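Local coordinates for protein pyridoxamine 5'-phosphate oxidase (PDB 4HMW) that catalyses several FMN-dependent oxidations in the terminal steps of phenazine antibiotic biosynthesis, passing electrons to molecular oxygen, at residues 142-147 with 172-177. Numbering follows the deposited sequence.
With FMN (flavin mononucleotide), chain D.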
loop_
_atom_site.group_PDB
_atom_site.type_symbol
_atom_site.label_atom_id
_atom_site.label_comp_id
_atom_site.label_asym_id
_atom_site.label_seq_id
_atom_site.Cartn_x
_atom_site.Cartn_y
_atom_site.Cartn_z
ATOM N N ALA B 142 -2.044 -26.839 4.145
ATOM C CA ALA B 142 -1.286 -27.451 3.058
ATOM C C ALA B 142 -0.187 -26.556 2.520
ATOM O O ALA B 142 0.795 -27.049 1.946
ATOM C CB ALA B 142 -2.218 -27.872 1.930
ATOM N N SER B 143 -0.361 -25.251 2.711
ATOM C CA SER B 143 0.557 -24.253 2.193
ATOM C C SER B 143 1.483 -23.682 3.263
ATOM O O SER B 143 1.031 -23.325 4.359
ATOM C CB SER B 143 -0.243 -23.091 1.604
ATOM O OG SER B 143 0.674 -22.119 1.093
ATOM N N HIS B 144 2.769 -23.550 2.925
ATOM C CA HIS B 144 3.714 -22.769 3.716
ATOM C C HIS B 144 3.890 -21.432 3.027
ATOM O O HIS B 144 4.655 -21.308 2.095
ATOM C CB HIS B 144 5.057 -23.500 3.860
ATOM C CG HIS B 144 5.020 -24.630 4.840
ATOM N ND1 HIS B 144 4.553 -25.885 4.515
ATOM C CD2 HIS B 144 5.362 -24.680 6.144
ATOM C CE1 HIS B 144 4.629 -26.671 5.575
ATOM N NE2 HIS B 144 5.130 -25.970 6.577
ATOM N N GLN B 145 3.119 -20.457 3.480
ATOM C CA GLN B 145 2.984 -19.202 2.733
ATOM C C GLN B 145 4.339 -18.585 2.428
ATOM O O GLN B 145 5.169 -18.402 3.333
ATOM C CB GLN B 145 2.088 -18.257 3.522
ATOM C CG GLN B 145 1.723 -16.955 2.805
ATOM C CD GLN B 145 0.838 -16.111 3.681
ATOM O OE1 GLN B 145 1.259 -15.667 4.753
ATOM N NE2 GLN B 145 -0.411 -15.918 3.262
ATOM N N SER B 146 4.547 -18.294 1.142
ATOM C CA SER B 146 5.713 -17.572 0.639
ATOM C C SER B 146 6.986 -18.419 0.444
ATOM O O SER B 146 7.976 -17.935 -0.091
ATOM C CB SER B 146 6.009 -16.357 1.499
ATOM O OG SER B 146 4.835 -15.586 1.572
ATOM N N ASP B 147 6.957 -19.677 0.877
ATOM C CA ASP B 147 8.043 -20.569 0.562
ATOM C C ASP B 147 7.906 -20.940 -0.908
ATOM O O ASP B 147 6.842 -20.771 -1.485
ATOM C CB ASP B 147 7.980 -21.801 1.479
ATOM C CG ASP B 147 8.398 -21.489 2.931
ATOM O OD1 ASP B 147 8.960 -20.399 3.179
ATOM O OD2 ASP B 147 8.244 -22.361 3.825
ATOM N N PRO B 172 -2.263 -24.833 12.515
ATOM C CA PRO B 172 -0.800 -24.911 12.392
ATOM C C PRO B 172 -0.148 -23.829 13.235
ATOM O O PRO B 172 -0.662 -22.726 13.250
ATOM C CB PRO B 172 -0.549 -24.600 10.908
ATOM C CG PRO B 172 -1.847 -24.808 10.215
ATOM C CD PRO B 172 -2.933 -24.586 11.224
ATOM N N PRO B 173 0.973 -24.121 13.905
ATOM C CA PRO B 173 1.595 -23.112 14.771
ATOM C C PRO B 173 1.959 -21.834 14.012
ATOM O O PRO B 173 1.973 -20.765 14.620
ATOM C CB PRO B 173 2.853 -23.824 15.323
ATOM C CG PRO B 173 2.937 -25.163 14.558
ATOM C CD PRO B 173 1.576 -25.464 14.068
ATOM N N ARG B 174 2.200 -21.929 12.708
ATOM C CA ARG B 174 2.540 -20.732 11.924
ATOM C C ARG B 174 1.362 -19.826 11.692
ATOM O O ARG B 174 1.564 -18.665 11.335
ATOM C CB ARG B 174 3.180 -21.094 10.583
ATOM C CG ARG B 174 2.252 -21.794 9.577
ATOM C CD ARG B 174 3.031 -22.300 8.362
ATOM N NE ARG B 174 2.188 -23.082 7.456
ATOM C CZ ARG B 174 1.928 -24.376 7.607
ATOM N NH1 ARG B 174 2.420 -25.051 8.634
ATOM N NH2 ARG B 174 1.157 -24.995 6.730
ATOM N N PHE B 175 0.142 -20.334 11.842
ATOM C CA PHE B 175 -1.014 -19.455 11.648
ATOM C C PHE B 175 -1.256 -18.648 12.911
ATOM O O PHE B 175 -1.655 -19.194 13.949
ATOM C CB PHE B 175 -2.280 -20.242 11.293
ATOM C CG PHE B 175 -3.468 -19.358 11.011
ATOM C CD1 PHE B 175 -4.326 -18.993 12.030
ATOM C CD2 PHE B 175 -3.706 -18.872 9.728
ATOM C CE1 PHE B 175 -5.414 -18.142 11.773
ATOM C CE2 PHE B 175 -4.795 -18.033 9.464
ATOM C CZ PHE B 175 -5.640 -17.673 10.478
ATOM N N VAL B 176 -1.016 -17.339 12.819
ATOM C CA VAL B 176 -1.060 -16.474 13.985
ATOM C C VAL B 176 -1.741 -15.147 13.671
ATOM O O VAL B 176 -1.849 -14.742 12.509
ATOM C CB VAL B 176 0.361 -16.186 14.503
ATOM C CG1 VAL B 176 1.066 -17.480 14.863
ATOM C CG2 VAL B 176 1.192 -15.451 13.474
ATOM N N GLY B 177 -2.194 -14.469 14.714
ATOM C CA GLY B 177 -2.729 -13.127 14.560
ATOM C C GLY B 177 -1.761 -12.095 15.105
ATOM O O GLY B 177 -0.935 -12.396 15.985
HETATM N N1 FMN D . -2.470 -12.875 3.256
HETATM C C2 FMN D . -2.490 -13.154 4.598
HETATM O O2 FMN D . -1.547 -13.797 5.088
HETATM N N3 FMN D . -3.550 -12.741 5.388
HETATM C C4 FMN D . -4.595 -12.025 4.856
HETATM O O4 FMN D . -5.523 -11.652 5.599
HETATM C C4A FMN D . -4.586 -11.737 3.491
HETATM N N5 FMN D . -5.630 -11.038 2.925
HETATM C C5A FMN D . -5.581 -10.728 1.567
HETATM C C6 FMN D . -6.618 -9.989 1.009
HETATM C C7 FMN D . -6.581 -9.643 -0.335
HETATM C C7M FMN D . -7.723 -8.860 -0.944
HETATM C C8 FMN D . -5.505 -10.070 -1.122
HETATM C C8M FMN D . -5.456 -9.727 -2.585
HETATM C C9 FMN D . -4.463 -10.812 -0.555
HETATM C C9A FMN D . -4.498 -11.129 0.782
HETATM N N10 FMN D . -3.467 -11.898 1.341
HETATM C C10 FMN D . -3.509 -12.155 2.688
HETATM C "C1'" FMN D . -2.294 -12.372 0.525
HETATM C "C2'" FMN D . -1.146 -11.403 0.609
HETATM O "O2'" FMN D . -1.373 -10.322 -0.283
HETATM C "C3'" FMN D . 0.188 -12.048 0.277
HETATM O "O3'" FMN D . 0.137 -12.799 -0.930
HETATM C "C4'" FMN D . 0.678 -12.918 1.433
HETATM O "O4'" FMN D . 0.106 -12.835 2.716
HETATM C "C5'" FMN D . 2.111 -13.352 1.325
HETATM O "O5'" FMN D . 2.816 -12.173 1.647
HETATM P P FMN D . 4.406 -12.137 1.919
HETATM O O1P FMN D . 4.536 -12.502 3.364
HETATM O O2P FMN D . 5.061 -13.134 0.964
HETATM O O3P FMN D . 4.806 -10.695 1.628
#
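R174 reaches from the turn leading into strand 175-182 and ties itself to S143 and H144, in the loop that leaves helix 134-142 and carries Q145 and S146 to FMN. The contact belongs to the FMN-binding split β-barrel fold of the pyridoxamine 5'-phosphate oxidase family, with the cofactor at the subunit interface.

Hydrogen bonds come first. The backbone O of S143, just past the end of the helix, accepts NH2 of R174 at 2.9 Å, with an N-H...O angle of 150°; the donor sits well above the carbonyl plane. NE of R174 adds a weak bond to the same S143 O at 3.3 Å, so one oxygen receives two N-H groups from one edge of the guanidinium. NH2 also makes weak bonds to S140 O and S141 O, bringing the positive group to the C-terminal end of the helix.

Stacking is the second element. The imidazole of H144 lies almost flat on the guanidinium, the planes 17° apart. NE2 of H144 is 3.5 Å from NH1 of R174. CB of P172 comes over the rim of the opposite guanidinium face, so each face has a neighbour. The R174 chain is extended from CG to NE, which lets it span the gap between the backbones.

Beyond the stack, H144 to D147 form a type II β turn, closed by D147 N to H144 O, whose middle residues, Q145 and S146, reach FMN. S143 OG and Q145 NE2 hydrogen-bond O and OXT, respectively, of the C-terminal P215 of the second subunit, while NH1 of R198 of that subunit hydrogen-bonds S146 OG. Q145 CG is anti to its backbone N (chi1 -174°), and the extended chain brings NE2 to 3.0 Å from the flavin O2; S146 OG lies 2.5 Å from phosphate O2P.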